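Local atomic coordinates of acyl-CoA dehydrogenase (Mycobacterium thermoresistibile, PDB entry 3NF4), a protein that binds flavin adenine dinucleotide and, as an acyl-CoA dehydrogenase, probably oxidises acyl-CoA thioesters to their 2,3-enoyl forms. Residues 80-85 against 306-311. Residues are numbered along the deposited sequence; the frame is centred on the assembly and turned at random.
Sequences YLQVLE and TYLDAA
E85 OE1 accepts a hydrogen bond of 2.6 Å from the phenol OH of Y307 and also takes a salt bridge from R13 NH1. The bond joins two roughly antiparallel helices of the acyl-CoA dehydrogenase fold, helix 77-88 of the N-terminal helical domain and helix 289-315 of the C-terminal helical bundle; the N-to-C directions of the short segments 80-85 and 306-311 lie 152° apart and their axes approach to 11.0 Å at their closest, a gap wide enough for the tyrosine to reach across. OE1 lies at the ring edge, in the ring plane, and offers its anti lone pair, while the carboxylate stands at 90° to the ring. The other oxygen, OE2, is paired with R304, three residues before Y307 on the same helix; three partners on two oxygens leave the carboxylate little freedom to turn, and the two arginines would favour its ionised form in this buried setting. With CG between the backbone N and the carbonyl carbon (chi1 81°), the Y307 ring leaves its helix toward 80-85. L81 and Y307 lie alongside each other, pointing opposite ways, with L81 CB 3.7 Å from Y307 CE1, an oblique approach, and L81 CD1 continuing to A311 CB at 3.9 Å. Helix 247-274 also packs here, L252 on L81 and T259 on both E85 and Y307. The Q82 side chain runs roughly perpendicular to that of L308. Its amide is held elsewhere, NE2 by E78 O and OE1 by R13, which thus bridges Q82 and E85. Q82 CG lies near the plane of the Y307 ring, 3.6 Å from OH, and NE2 rests 3.5 Å from L308 CD2.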
# COMPACT_ATOMS: atom_id res chain seq x y z
N TYR A 80 13.03 13.12 26.91
CA TYR A 80 14.25 12.57 26.29
C TYR A 80 14.09 12.26 24.79
O TYR A 80 14.91 12.69 23.98
CB TYR A 80 14.77 11.34 27.06
CG TYR A 80 15.75 10.49 26.31
CD1 TYR A 80 16.94 11.02 25.83
CD2 TYR A 80 15.50 9.13 26.08
CE1 TYR A 80 17.86 10.23 25.13
CE2 TYR A 80 16.40 8.33 25.38
CZ TYR A 80 17.59 8.89 24.93
OH TYR A 80 18.51 8.13 24.25
N LEU A 81 13.02 11.53 24.43
CA LEU A 81 12.83 11.09 23.04
C LEU A 81 12.66 12.23 22.04
O LEU A 81 13.11 12.11 20.88
CB LEU A 81 11.66 10.11 22.92
CG LEU A 81 11.86 8.73 23.58
CD1 LEU A 81 10.62 7.87 23.49
CD2 LEU A 81 13.09 8.01 22.98
N GLN A 82 12.04 13.33 22.49
CA GLN A 82 11.79 14.51 21.64
C GLN A 82 13.08 15.36 21.46
O GLN A 82 13.24 16.07 20.45
CB GLN A 82 10.57 15.34 22.15
CG GLN A 82 9.21 14.60 22.15
CD GLN A 82 7.97 15.51 22.37
OE1 GLN A 82 7.61 16.34 21.53
NE2 GLN A 82 7.29 15.30 23.50
N VAL A 83 14.00 15.29 22.42
CA VAL A 83 15.34 15.88 22.25
C VAL A 83 16.14 15.10 21.19
O VAL A 83 16.81 15.68 20.32
CB VAL A 83 16.16 15.89 23.56
CG1 VAL A 83 17.63 16.23 23.27
CG2 VAL A 83 15.55 16.86 24.58
N LEU A 84 16.06 13.78 21.30
CA LEU A 84 16.63 12.86 20.31
C LEU A 84 16.07 13.15 18.91
O LEU A 84 16.80 13.15 17.92
CB LEU A 84 16.37 11.42 20.74
CG LEU A 84 17.28 10.32 20.18
CD1 LEU A 84 18.78 10.65 20.44
CD2 LEU A 84 16.91 8.95 20.74
N GLU A 85 14.77 13.43 18.82
CA GLU A 85 14.15 13.76 17.54
C GLU A 85 14.73 15.05 16.90
O GLU A 85 14.95 15.11 15.67
CB GLU A 85 12.62 13.85 17.69
CG GLU A 85 11.88 13.78 16.38
CD GLU A 85 10.51 14.46 16.36
OE1 GLU A 85 9.59 14.14 17.15
OE2 GLU A 85 10.34 15.30 15.47
N THR A 306 2.53 8.07 17.95
CA THR A 306 2.73 6.67 18.31
C THR A 306 3.94 6.46 19.26
O THR A 306 3.80 5.75 20.28
CB THR A 306 2.79 5.76 17.04
OG1 THR A 306 1.64 6.02 16.22
CG2 THR A 306 2.76 4.33 17.45
N TYR A 307 5.08 7.08 19.00
CA TYR A 307 6.22 6.86 19.93
C TYR A 307 5.98 7.50 21.32
O TYR A 307 6.42 6.95 22.35
CB TYR A 307 7.64 7.13 19.33
CG TYR A 307 8.13 8.57 19.25
CD1 TYR A 307 8.54 9.25 20.40
CD2 TYR A 307 8.25 9.23 18.03
CE1 TYR A 307 8.98 10.56 20.36
CE2 TYR A 307 8.72 10.56 17.96
CZ TYR A 307 9.08 11.23 19.15
OH TYR A 307 9.54 12.54 19.17
N LEU A 308 5.25 8.61 21.33
CA LEU A 308 4.93 9.31 22.57
C LEU A 308 3.92 8.58 23.43
O LEU A 308 4.04 8.61 24.66
CB LEU A 308 4.46 10.73 22.28
CG LEU A 308 5.48 11.70 21.69
CD1 LEU A 308 4.72 12.96 21.34
CD2 LEU A 308 6.61 11.96 22.68
N ASP A 309 2.93 7.94 22.80
CA ASP A 309 1.97 7.12 23.52
C ASP A 309 2.71 6.00 24.29
O ASP A 309 2.43 5.77 25.49
CB ASP A 309 0.92 6.55 22.57
CG ASP A 309 -0.15 5.73 23.29
OD1 ASP A 309 0.17 4.62 23.82
OD2 ASP A 309 -1.34 6.16 23.30
N ALA A 310 3.63 5.30 23.62
CA ALA A 310 4.46 4.28 24.28
C ALA A 310 5.34 4.86 25.40
O ALA A 310 5.47 4.26 26.43
CB ALA A 310 5.30 3.53 23.25
N ALA A 311 5.91 6.05 25.18
CA ALA A 311 6.76 6.72 26.18
C ALA A 311 6.03 7.02 27.52
O ALA A 311 6.57 6.78 28.61
CB ALA A 311 7.35 8.00 25.59